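Long-range contacts in putative ABC transporter, ATP-binding protein ComA (Streptococcus mutans, PDB 3K8U), which is a putative ATP-binding ABC transporter protein, represented here by its peptidase domain, of the C39 family in the papain-like clan CA: residues A[5-9]-A[98-102]; A[13-19]-A[39-45]; A[49-54]-A[94-98]; A[61-65]-A[137-141]. One frame throughout, in Å; residues are numbered along the deposited sequence.

In the fold
Interaction 1 lays the loop 5-9 on strand 93-104, interaction 2 joins two helix ends, interaction 3 sets the start of helix 51-60 on strand 93-104, and interaction 4 pairs edge strand 63-69 with 134-140. Along the chain, interaction 2 lies wholly within the span bridged by interaction 1, whereas interactions 3 and 4 interleave. Interactions 2 and 3, their centres about 9 Å apart, touch through T44 and T49, joining the ends of helices 17-28, 35-41 and 51-60. Interactions 1 and 3 meet at Y98, with centres about 16 Å apart on opposite sides of the chain's centre; interaction 4 is centred about 17 Å from interaction 3. Helices packed against an antiparallel sheet fit a papain-like peptidase domain.

Interaction 1: A[5-9]-A[98-102]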
loop_
_atom_site.group_PDB
_atom_site.type_symbol
_atom_site.label_atom_id
_atom_site.label_comp_id
_atom_site.label_asym_id
_atom_site.label_seq_id
_atom_site.Cartn_x
_atom_site.Cartn_y
_atom_site.Cartn_z
ATOM N N HIS A 5 -11.291 2.594 -12.234
ATOM C CA HIS A 5 -9.939 3.109 -12.605
ATOM C C HIS A 5 -8.884 2.641 -11.609
ATOM O O HIS A 5 -7.776 2.262 -11.991
ATOM C CB HIS A 5 -9.941 4.642 -12.636
ATOM C CG HIS A 5 -10.855 5.230 -13.667
ATOM N ND1 HIS A 5 -10.881 4.797 -14.976
ATOM C CD2 HIS A 5 -11.761 6.232 -13.584
ATOM C CE1 HIS A 5 -11.764 5.508 -15.654
ATOM N NE2 HIS A 5 -12.312 6.386 -14.833
ATOM N N TYR A 6 -9.239 2.679 -10.329
ATOM C CA TYR A 6 -8.326 2.287 -9.264
ATOM C C TYR A 6 -8.572 0.863 -8.787
ATOM O O TYR A 6 -9.588 0.566 -8.154
ATOM C CB TYR A 6 -8.430 3.287 -8.113
ATOM C CG TYR A 6 -8.276 4.716 -8.586
ATOM C CD1 TYR A 6 -9.307 5.638 -8.426
ATOM C CD2 TYR A 6 -7.119 5.128 -9.245
ATOM C CE1 TYR A 6 -9.190 6.938 -8.917
ATOM C CE2 TYR A 6 -6.991 6.420 -9.738
ATOM C CZ TYR A 6 -8.030 7.320 -9.572
ATOM O OH TYR A 6 -7.912 8.595 -10.074
ATOM N N LYS A 7 -7.628 -0.016 -9.105
ATOM C CA LYS A 7 -7.729 -1.418 -8.733
ATOM C C LYS A 7 -7.232 -1.693 -7.320
ATOM O O LYS A 7 -6.135 -1.283 -6.932
ATOM C CB LYS A 7 -7.000 -2.288 -9.760
ATOM C CG LYS A 7 -7.706 -2.317 -11.116
ATOM C CD LYS A 7 -6.900 -3.038 -12.189
ATOM C CE LYS A 7 -5.715 -2.206 -12.649
ATOM N NZ LYS A 7 -5.003 -2.834 -13.798
ATOM N N LEU A 8 -8.076 -2.356 -6.539
ATOM C CA LEU A 8 -7.744 -2.698 -5.168
ATOM C C LEU A 8 -8.182 -4.109 -4.831
ATOM O O LEU A 8 -9.339 -4.480 -5.050
ATOM C CB LEU A 8 -8.418 -1.733 -4.190
ATOM C CG LEU A 8 -8.296 -2.119 -2.708
ATOM C CD1 LEU A 8 -6.911 -1.780 -2.169
ATOM C CD2 LEU A 8 -9.342 -1.403 -1.916
ATOM N N VAL A 9 -7.244 -4.895 -4.318
ATOM C CA VAL A 9 -7.528 -6.256 -3.896
ATOM C C VAL A 9 -7.729 -6.146 -2.388
ATOM O O VAL A 9 -6.790 -5.832 -1.650
ATOM C CB VAL A 9 -6.353 -7.211 -4.205
ATOM C CG1 VAL A 9 -6.666 -8.611 -3.688
ATOM C CG2 VAL A 9 -6.087 -7.257 -5.708
ATOM N N TYR A 98 -1.971 1.289 3.020
ATOM C CA TYR A 98 -2.919 1.766 2.014
ATOM C C TYR A 98 -2.168 1.821 0.700
ATOM O O TYR A 98 -0.932 1.842 0.666
ATOM C CB TYR A 98 -3.342 3.223 2.241
ATOM C CG TYR A 98 -4.192 3.563 3.438
ATOM C CD1 TYR A 98 -4.963 2.605 4.090
ATOM C CD2 TYR A 98 -4.246 4.882 3.895
ATOM C CE1 TYR A 98 -5.773 2.955 5.171
ATOM C CE2 TYR A 98 -5.046 5.241 4.969
ATOM C CZ TYR A 98 -5.807 4.280 5.602
ATOM O OH TYR A 98 -6.598 4.656 6.660
ATOM N N VAL A 99 -2.931 1.854 -0.382
ATOM C CA VAL A 99 -2.365 2.050 -1.701
ATOM C C VAL A 99 -2.746 3.513 -1.949
ATOM O O VAL A 99 -3.822 3.947 -1.527
ATOM C CB VAL A 99 -3.053 1.181 -2.775
ATOM C CG1 VAL A 99 -2.520 1.551 -4.152
ATOM C CG2 VAL A 99 -2.810 -0.301 -2.498
ATOM N N VAL A 100 -1.840 4.305 -2.516
ATOM C CA VAL A 100 -2.167 5.694 -2.814
ATOM C C VAL A 100 -2.244 5.799 -4.334
ATOM O O VAL A 100 -1.274 5.510 -5.033
ATOM C CB VAL A 100 -1.129 6.694 -2.238
ATOM C CG1 VAL A 100 -1.536 8.123 -2.587
ATOM C CG2 VAL A 100 -1.054 6.548 -0.729
ATOM N N TYR A 101 -3.417 6.177 -4.832
ATOM C CA TYR A 101 -3.666 6.276 -6.270
ATOM C C TYR A 101 -3.497 7.662 -6.867
ATOM O O TYR A 101 -3.230 7.796 -8.060
ATOM C CB TYR A 101 -5.078 5.789 -6.583
ATOM C CG TYR A 101 -5.341 4.368 -6.164
ATOM C CD1 TYR A 101 -4.825 3.297 -6.892
ATOM C CD2 TYR A 101 -6.109 4.094 -5.036
ATOM C CE1 TYR A 101 -5.069 1.983 -6.503
ATOM C CE2 TYR A 101 -6.357 2.793 -4.639
ATOM C CZ TYR A 101 -5.837 1.745 -5.371
ATOM O OH TYR A 101 -6.076 0.460 -4.952
ATOM N N GLY A 102 -3.699 8.689 -6.052
ATOM C CA GLY A 102 -3.564 10.041 -6.552
ATOM C C GLY A 102 -3.978 11.078 -5.539
ATOM O O GLY A 102 -4.208 10.769 -4.369
#
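Y101 is the side chain on which the extended N-terminal segment 5-9 settles. Its m rotamer (chi1 -59°) carries the ring out from strand 93-104 so that OH donates a hydrogen bond of 2.6 Å to the backbone O of K7. Y6 CB sits 3.7 Å from the centroid of the Y101 ring, almost on the ring normal, a CH-pi contact. The two ring planes are 35° apart with centroids 5.1 Å apart, and the m rotamer of Y6 brings CD2 to 3.4 Å from Y101 CB. L8 CB lies 3.3 Å from Y101 OH, and its t, p rotamer carries CD1 to 4.4 Å from V99 CG2. The CA-to-CB bond of K7 points away, and its NZ bonds to the O of K27. Y101 and G102 form a classic beta bulge facing I109 of strand 107-112, where Y6 also reaches; L8 and V99 both touch S24 of helix 17-28, so the segment bridges that helix and the sheet.

Interaction 2: A[13-19]-A[39-45]; sequences DTRDCGP and RELSKTN
A salt-bridge network of D13, D16 and R39 joins the turn that leads into helix 17-28 to the C-terminal end of helix 35-41. Residues D13 to D16 make a type I beta turn, closed by D16 N to D13 O at 3.1 Å, and D16 takes the N-cap position without a capping bond from its side chain. Across the contact, helix 35-41 ends in a Schellman motif: K43 has positive phi (59°), T44 N bonds to R39 O at 3.0 Å and K43 N to E40 O at 3.2 Å. In register, the CA of P19 lies 5.3 Å from that of R39, and the CA of R15 7.0 Å from that of N45. R39 (chi1 t, chi2 t, chi3 m) meets D16 (chi1 m) in a two-pronged bridge, NE to OD1 and NH2 to OD2, both 2.8 Å. D13 OD2 stands 3.5 Å from R39 NH2, well out of the guanidinium plane. P19 CG packs 3.7 Å from R39 CA and 3.5 Å from T44 OG1, whose hydroxyl also bonds to that of T49. R15 O is 3.3 Å from T44 CG2; with chi1 p, R15 sends NH1 to a water at 2.9 Å, which donates to T44 O at 2.8 Å. The chemistry is thus lopsided: D16 receives directed N-H bonds from R39, while D13 adds charge attraction alone.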
loop_
_atom_site.group_PDB
_atom_site.type_symbol
_atom_site.label_atom_id
_atom_site.label_comp_id
_atom_site.label_asym_id
_atom_site.label_seq_id
_atom_site.Cartn_x
_atom_site.Cartn_y
_atom_site.Cartn_z
ATOM N N ASP A 13 -8.837 -11.913 5.697
ATOM C CA ASP A 13 -8.200 -12.232 6.979
ATOM C C ASP A 13 -7.584 -10.929 7.498
ATOM O O ASP A 13 -7.012 -10.162 6.724
ATOM C CB ASP A 13 -7.090 -13.277 6.799
ATOM C CG ASP A 13 -7.626 -14.687 6.607
ATOM O OD1 ASP A 13 -8.715 -15.003 7.137
ATOM O OD2 ASP A 13 -6.938 -15.494 5.943
ATOM N N THR A 14 -7.687 -10.688 8.804
ATOM C CA THR A 14 -7.160 -9.458 9.403
ATOM C C THR A 14 -5.652 -9.247 9.270
ATOM O O THR A 14 -5.177 -8.112 9.301
ATOM C CB THR A 14 -7.564 -9.338 10.896
ATOM O OG1 THR A 14 -7.071 -10.468 11.625
ATOM C CG2 THR A 14 -9.081 -9.280 11.030
ATOM N N ARG A 15 -4.906 -10.331 9.081
ATOM C CA ARG A 15 -3.452 -10.255 8.952
ATOM C C ARG A 15 -2.973 -9.990 7.522
ATOM O O ARG A 15 -1.782 -9.787 7.301
ATOM C CB ARG A 15 -2.825 -11.573 9.423
ATOM C CG ARG A 15 -2.998 -12.727 8.418
ATOM C CD ARG A 15 -2.380 -14.029 8.909
ATOM N NE ARG A 15 -3.102 -14.586 10.050
ATOM C CZ ARG A 15 -2.695 -15.636 10.759
ATOM N NH1 ARG A 15 -1.563 -16.256 10.454
ATOM N NH2 ARG A 15 -3.423 -16.065 11.780
ATOM N N ASP A 16 -3.900 -9.951 6.568
ATOM C CA ASP A 16 -3.549 -9.796 5.154
ATOM C C ASP A 16 -3.476 -8.422 4.499
ATOM O O ASP A 16 -3.521 -8.337 3.272
ATOM C CB ASP A 16 -4.450 -10.697 4.299
ATOM C CG ASP A 16 -4.177 -12.175 4.508
ATOM O OD1 ASP A 16 -3.037 -12.534 4.862
ATOM O OD2 ASP A 16 -5.104 -12.982 4.297
ATOM N N CYS A 17 -3.317 -7.353 5.274
ATOM C CA CYS A 17 -3.248 -6.030 4.655
ATOM C C CYS A 17 -2.027 -5.882 3.742
ATOM O O CYS A 17 -2.122 -5.277 2.672
ATOM C CB CYS A 17 -3.256 -4.917 5.703
ATOM S SG CYS A 17 -3.663 -3.314 4.979
ATOM N N GLY A 18 -0.895 -6.442 4.168
ATOM C CA GLY A 18 0.329 -6.381 3.380
ATOM C C GLY A 18 0.161 -7.093 2.049
ATOM O O GLY A 18 0.455 -6.527 0.989
ATOM N N PRO A 19 -0.244 -8.371 2.076
ATOM C CA PRO A 19 -0.448 -9.132 0.841
ATOM C C PRO A 19 -1.442 -8.410 -0.073
ATOM O O PRO A 19 -1.257 -8.369 -1.288
ATOM C CB PRO A 19 -1.027 -10.449 1.357
ATOM C CG PRO A 19 -0.309 -10.638 2.637
ATOM C CD PRO A 19 -0.324 -9.254 3.255
ATOM N N ARG A 39 0.955 -13.893 0.772
ATOM C CA ARG A 39 1.063 -14.013 2.224
ATOM C C ARG A 39 2.293 -14.861 2.538
ATOM O O ARG A 39 3.066 -14.548 3.447
ATOM C CB ARG A 39 -0.187 -14.688 2.797
ATOM C CG ARG A 39 -0.229 -14.747 4.322
ATOM C CD ARG A 39 -1.335 -15.672 4.821
ATOM N NE ARG A 39 -2.658 -15.256 4.358
ATOM C CZ ARG A 39 -3.478 -16.017 3.638
ATOM N NH1 ARG A 39 -3.120 -17.246 3.284
ATOM N NH2 ARG A 39 -4.671 -15.557 3.295
ATOM N N GLU A 40 2.467 -15.932 1.768
ATOM C CA GLU A 40 3.601 -16.834 1.939
ATOM C C GLU A 40 4.916 -16.176 1.507
ATOM O O GLU A 40 5.920 -16.255 2.221
ATOM C CB GLU A 40 3.356 -18.136 1.161
ATOM C CG GLU A 40 4.538 -19.110 1.120
ATOM C CD GLU A 40 5.043 -19.521 2.495
ATOM O OE1 GLU A 40 4.242 -19.564 3.456
ATOM O OE2 GLU A 40 6.254 -19.811 2.613
ATOM N N LEU A 41 4.893 -15.495 0.362
ATOM C CA LEU A 41 6.077 -14.817 -0.167
ATOM C C LEU A 41 6.581 -13.669 0.703
ATOM O O LEU A 41 7.782 -13.386 0.727
ATOM C CB LEU A 41 5.806 -14.288 -1.575
ATOM C CG LEU A 41 6.364 -15.079 -2.758
ATOM C CD1 LEU A 41 5.799 -16.490 -2.765
ATOM C CD2 LEU A 41 6.032 -14.350 -4.051
ATOM N N SER A 42 5.666 -12.997 1.395
ATOM C CA SER A 42 6.025 -11.871 2.256
ATOM C C SER A 42 6.284 -12.265 3.709
ATOM O O SER A 42 6.523 -11.400 4.553
ATOM C CB SER A 42 4.933 -10.799 2.199
ATOM O OG SER A 42 3.699 -11.309 2.667
ATOM N N LYS A 43 6.220 -13.566 3.999
ATOM C CA LYS A 43 6.442 -14.087 5.350
ATOM C C LYS A 43 5.458 -13.499 6.367
ATOM O O LYS A 43 5.797 -13.280 7.535
ATOM C CB LYS A 43 7.893 -13.837 5.790
ATOM C CG LYS A 43 8.926 -14.592 4.957
ATOM C CD LYS A 43 10.348 -14.272 5.399
ATOM C CE LYS A 43 11.368 -15.159 4.693
ATOM N NZ LYS A 43 11.300 -15.045 3.206
ATOM N N THR A 44 4.233 -13.252 5.910
ATOM C CA THR A 44 3.179 -12.693 6.750
ATOM C C THR A 44 2.765 -13.662 7.856
ATOM O O THR A 44 2.506 -14.835 7.594
ATOM C CB THR A 44 1.935 -12.349 5.901
ATOM O OG1 THR A 44 2.286 -11.367 4.921
ATOM C CG2 THR A 44 0.808 -11.813 6.770
ATOM N N ASN A 45 2.726 -13.169 9.090
ATOM C CA ASN A 45 2.328 -13.987 10.232
ATOM C C ASN A 45 1.065 -13.424 10.886
ATOM O O ASN A 45 0.384 -12.580 10.300
ATOM C CB ASN A 45 3.474 -14.105 11.252
ATOM C CG ASN A 45 3.983 -12.755 11.741
ATOM O OD1 ASN A 45 3.225 -11.793 11.865
ATOM N ND2 ASN A 45 5.275 -12.689 12.038
HETATM O O HOH W 1 0.132 -16.297 8.067
#

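Interaction 3: A[49-54]-A[94-98]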
loop_
_atom_site.group_PDB
_atom_site.type_symbol
_atom_site.label_atom_id
_atom_site.label_comp_id
_atom_site.label_asym_id
_atom_site.label_seq_id
_atom_site.Cartn_x
_atom_site.Cartn_y
_atom_site.Cartn_z
ATOM N N THR A 49 2.214 -8.145 8.097
ATOM C CA THR A 49 3.384 -8.065 7.232
ATOM C C THR A 49 4.224 -6.851 7.587
ATOM O O THR A 49 3.691 -5.777 7.869
ATOM C CB THR A 49 2.979 -7.935 5.747
ATOM O OG1 THR A 49 1.903 -8.833 5.462
ATOM C CG2 THR A 49 4.157 -8.262 4.835
ATOM N N THR A 50 5.540 -7.031 7.594
ATOM C CA THR A 50 6.450 -5.933 7.886
ATOM C C THR A 50 6.745 -5.256 6.554
ATOM O O THR A 50 6.448 -5.810 5.489
ATOM C CB THR A 50 7.778 -6.432 8.499
ATOM O OG1 THR A 50 8.477 -7.235 7.542
ATOM C CG2 THR A 50 7.516 -7.261 9.749
ATOM N N ALA A 51 7.306 -4.054 6.610
ATOM C CA ALA A 51 7.648 -3.317 5.398
ATOM C C ALA A 51 8.687 -4.114 4.613
ATOM O O ALA A 51 8.668 -4.135 3.380
ATOM C CB ALA A 51 8.192 -1.944 5.756
ATOM N N LEU A 52 9.576 -4.785 5.344
ATOM C CA LEU A 52 10.627 -5.605 4.743
ATOM C C LEU A 52 9.994 -6.769 3.980
ATOM O O LEU A 52 10.435 -7.117 2.884
ATOM C CB LEU A 52 11.554 -6.150 5.834
ATOM C CG LEU A 52 13.066 -5.944 5.684
ATOM C CD1 LEU A 52 13.577 -6.610 4.414
ATOM C CD2 LEU A 52 13.383 -4.457 5.682
ATOM N N GLY A 53 8.955 -7.358 4.572
ATOM C CA GLY A 53 8.253 -8.468 3.950
ATOM C C GLY A 53 7.611 -8.072 2.632
ATOM O O GLY A 53 7.654 -8.832 1.661
ATOM N N ILE A 54 7.004 -6.889 2.592
ATOM C CA ILE A 54 6.376 -6.398 1.367
ATOM C C ILE A 54 7.446 -6.212 0.286
ATOM O O ILE A 54 7.283 -6.660 -0.855
ATOM C CB ILE A 54 5.643 -5.051 1.604
ATOM C CG1 ILE A 54 4.406 -5.267 2.477
ATOM C CG2 ILE A 54 5.249 -4.416 0.276
ATOM C CD1 ILE A 54 3.651 -3.987 2.792
ATOM N N LEU A 94 -0.740 -1.781 14.076
ATOM C CA LEU A 94 0.610 -1.315 13.774
ATOM C C LEU A 94 1.171 -1.792 12.437
ATOM O O LEU A 94 2.276 -1.404 12.058
ATOM C CB LEU A 94 1.564 -1.714 14.904
ATOM C CG LEU A 94 1.358 -1.023 16.254
ATOM C CD1 LEU A 94 2.199 -1.704 17.321
ATOM C CD2 LEU A 94 1.714 0.454 16.147
ATOM N N GLN A 95 0.410 -2.621 11.722
ATOM C CA GLN A 95 0.839 -3.142 10.428
ATOM C C GLN A 95 -0.249 -3.021 9.358
ATOM O O GLN A 95 -0.605 -3.996 8.690
ATOM C CB GLN A 95 1.302 -4.602 10.553
ATOM C CG GLN A 95 2.523 -4.809 11.445
ATOM C CD GLN A 95 3.818 -4.297 10.829
ATOM O OE1 GLN A 95 3.811 -3.456 9.924
ATOM N NE2 GLN A 95 4.941 -4.813 11.316
ATOM N N HIS A 96 -0.794 -1.820 9.216
ATOM C CA HIS A 96 -1.818 -1.571 8.213
ATOM C C HIS A 96 -1.195 -0.714 7.115
ATOM O O HIS A 96 -0.314 0.103 7.385
ATOM C CB HIS A 96 -3.029 -0.856 8.821
ATOM C CG HIS A 96 -4.273 -0.999 8.003
ATOM N ND1 HIS A 96 -5.064 -2.129 8.048
ATOM C CD2 HIS A 96 -4.842 -0.178 7.089
ATOM C CE1 HIS A 96 -6.063 -1.999 7.194
ATOM N NE2 HIS A 96 -5.952 -0.825 6.600
ATOM N N TYR A 97 -1.640 -0.914 5.877
ATOM C CA TYR A 97 -1.108 -0.162 4.744
ATOM C C TYR A 97 -2.229 0.251 3.809
ATOM O O TYR A 97 -3.291 -0.367 3.795
ATOM C CB TYR A 97 -0.128 -1.026 3.928
ATOM C CG TYR A 97 1.053 -1.562 4.704
ATOM C CD1 TYR A 97 2.275 -0.896 4.697
ATOM C CD2 TYR A 97 0.943 -2.734 5.455
ATOM C CE1 TYR A 97 3.361 -1.378 5.428
ATOM C CE2 TYR A 97 2.016 -3.223 6.185
ATOM C CZ TYR A 97 3.218 -2.542 6.169
ATOM O OH TYR A 97 4.277 -3.021 6.905
ATOM N N TYR A 98 -1.971 1.289 3.020
ATOM C CA TYR A 98 -2.919 1.766 2.014
ATOM C C TYR A 98 -2.168 1.821 0.700
ATOM O O TYR A 98 -0.932 1.842 0.666
ATOM C CB TYR A 98 -3.342 3.223 2.241
ATOM C CG TYR A 98 -4.192 3.563 3.438
ATOM C CD1 TYR A 98 -4.963 2.605 4.090
ATOM C CD2 TYR A 98 -4.246 4.882 3.895
ATOM C CE1 TYR A 98 -5.773 2.955 5.171
ATOM C CE2 TYR A 98 -5.046 5.241 4.969
ATOM C CZ TYR A 98 -5.807 4.280 5.602
ATOM O OH TYR A 98 -6.598 4.656 6.660
#
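T49, in the extended lead-in to helix 51-60, offers its backbone O to Y97 OH, which donates a 3.0 Å hydrogen bond. Q95 OE1 also comes within 3.1 Å of T49 O, but both are acceptors and no bond results; the T49 hydroxyl is bonded to that of T44. T50 is the N-cap: its p rotamer turns OG1 back to accept from G53 N at 3.0 Å, while T50 O receives I54 N at 3.1 Å. T50 CG2 comes to 3.9 Å from Q95 NE2. A51 opens the helix with N 3.2 Å from Y97 OH, at too poor an angle to bond. One turn on, I54 aims CD1 at the Y97 ring face, 3.6 Å from the centroid and 8° off the normal, a CH-pi contact. The Y97 ring also stacks with H87 and touches V21 of helix 17-28. The CA-to-CB bond of H96, next to Y97, points away from segment 49-54; H96 ND1 lies 3.6 Å from C17 SG and its NE2 bonds to D112 OD1, an arrangement consistent with the Cys-His-Asp triad of C39 peptidases, in the papain-like clan CA.

Interaction 4: A[61-65]-A[137-141]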
loop_
_atom_site.group_PDB
_atom_site.type_symbol
_atom_site.label_atom_id
_atom_site.label_comp_id
_atom_site.label_asym_id
_atom_site.label_seq_id
_atom_site.Cartn_x
_atom_site.Cartn_y
_atom_site.Cartn_z
ATOM N N LEU A 61 8.819 -10.973 -7.081
ATOM C CA LEU A 61 7.843 -10.875 -8.159
ATOM C C LEU A 61 8.432 -10.191 -9.391
ATOM O O LEU A 61 7.756 -10.049 -10.408
ATOM C CB LEU A 61 6.604 -10.110 -7.697
ATOM C CG LEU A 61 5.753 -10.692 -6.567
ATOM C CD1 LEU A 61 4.615 -9.733 -6.259
ATOM C CD2 LEU A 61 5.210 -12.059 -6.957
ATOM N N GLY A 62 9.686 -9.757 -9.285
ATOM C CA GLY A 62 10.346 -9.096 -10.398
ATOM C C GLY A 62 10.134 -7.594 -10.450
ATOM O O GLY A 62 10.207 -6.990 -11.518
ATOM N N PHE A 63 9.854 -6.986 -9.300
ATOM C CA PHE A 63 9.644 -5.544 -9.235
ATOM C C PHE A 63 10.845 -4.840 -8.630
ATOM O O PHE A 63 11.493 -5.361 -7.722
ATOM C CB PHE A 63 8.411 -5.204 -8.384
ATOM C CG PHE A 63 7.102 -5.475 -9.062
ATOM C CD1 PHE A 63 6.557 -4.549 -9.943
ATOM C CD2 PHE A 63 6.406 -6.651 -8.811
ATOM C CE1 PHE A 63 5.334 -4.789 -10.563
ATOM C CE2 PHE A 63 5.185 -6.901 -9.426
ATOM C CZ PHE A 63 4.647 -5.969 -10.304
ATOM N N GLU A 64 11.165 -3.670 -9.171
ATOM C CA GLU A 64 12.250 -2.855 -8.647
ATOM C C GLU A 64 11.567 -2.105 -7.503
ATOM O O GLU A 64 10.508 -1.508 -7.698
ATOM C CB GLU A 64 12.744 -1.873 -9.709
ATOM C CG GLU A 64 13.931 -1.036 -9.266
ATOM C CD GLU A 64 14.444 -0.121 -10.362
ATOM O OE1 GLU A 64 14.251 1.110 -10.249
ATOM O OE2 GLU A 64 15.043 -0.632 -11.332
ATOM N N THR A 65 12.146 -2.164 -6.310
ATOM C CA THR A 65 11.528 -1.523 -5.155
ATOM C C THR A 65 12.419 -0.532 -4.427
ATOM O O THR A 65 13.643 -0.623 -4.474
ATOM C CB THR A 65 11.097 -2.575 -4.107
ATOM O OG1 THR A 65 12.258 -3.072 -3.427
ATOM C CG2 THR A 65 10.389 -3.741 -4.771
ATOM N N PHE A 137 7.679 2.283 -3.134
ATOM C CA PHE A 137 7.441 2.429 -4.564
ATOM C C PHE A 137 7.909 1.178 -5.299
ATOM O O PHE A 137 8.992 0.654 -5.021
ATOM C CB PHE A 137 8.185 3.660 -5.100
ATOM C CG PHE A 137 7.624 4.972 -4.612
ATOM C CD1 PHE A 137 6.732 5.694 -5.397
ATOM C CD2 PHE A 137 7.966 5.469 -3.360
ATOM C CE1 PHE A 137 6.184 6.889 -4.942
ATOM C CE2 PHE A 137 7.423 6.665 -2.893
ATOM C CZ PHE A 137 6.527 7.375 -3.685
ATOM N N LEU A 138 7.083 0.696 -6.225
ATOM C CA LEU A 138 7.405 -0.496 -7.005
ATOM C C LEU A 138 7.334 -0.185 -8.494
ATOM O O LEU A 138 6.514 0.623 -8.931
ATOM C CB LEU A 138 6.425 -1.630 -6.693
ATOM C CG LEU A 138 6.070 -1.953 -5.242
ATOM C CD1 LEU A 138 5.108 -3.124 -5.218
ATOM C CD2 LEU A 138 7.313 -2.273 -4.438
ATOM N N ALA A 139 8.175 -0.856 -9.272
ATOM C CA ALA A 139 8.206 -0.663 -10.717
ATOM C C ALA A 139 8.710 -1.924 -11.407
ATOM O O ALA A 139 9.646 -2.565 -10.933
ATOM C CB ALA A 139 9.099 0.519 -11.068
ATOM N N PRO A 140 8.064 -2.323 -12.517
ATOM C CA PRO A 140 8.472 -3.521 -13.260
ATOM C C PRO A 140 9.872 -3.333 -13.837
ATOM O O PRO A 140 10.145 -2.329 -14.498
ATOM C CB PRO A 140 7.426 -3.601 -14.374
ATOM C CG PRO A 140 6.220 -2.973 -13.754
ATOM C CD PRO A 140 6.816 -1.769 -13.070
ATOM N N GLN A 141 10.765 -4.277 -13.554
ATOM C CA GLN A 141 12.136 -4.202 -14.056
ATOM C C GLN A 141 12.303 -4.932 -15.389
ATOM O O GLN A 141 11.604 -5.949 -15.606
ATOM C CB GLN A 141 13.124 -4.748 -13.018
ATOM C CG GLN A 141 12.921 -6.213 -12.647
ATOM C CD GLN A 141 13.908 -6.708 -11.600
ATOM O OE1 GLN A 141 14.045 -7.914 -11.387
ATOM N NE2 GLN A 141 14.596 -5.780 -10.939
#
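Two antiparallel strands of the sheet pair here, the edge strand 63-69 and its neighbour 134-140, in the register F63 with P140, E64 with A139 and T65 with L138. Their short axes approach to 4.3 Å, with directions 149° apart. E64 and A139 form the hydrogen-bonded pair and satisfy each other: E64 N gives to A139 O at 2.6 Å and A139 N to E64 O at 2.9 Å. P140, whose ring leaves N without a proton, falls opposite F63 in a non-hydrogen-bonded pair, so the pairing asks no donor of it. Beyond it, Q141 N reaches G62 O in a weak bond of 3.4 Å, and at the other end the backbone of F137 bonds with that of R66. CA-H...O contacts supplement these: F63 CA to A139 O at 3.4 Å, L138 CA to E64 O and T65 CA to F137 O, both at 3.3 Å. G62 closes helix 51-60 in a Schellman motif with phi 88°, where a side chain would collide with the preceding carbonyl. F63 CE1 packs against P140 CG at 3.8 Å. T65 and L138 share the face that meets A58 of helix 51-60, with L138 also on L22 and V25 of helix 17-28; between the two, T65 CG2 lies 3.4 Å from L138 CD2.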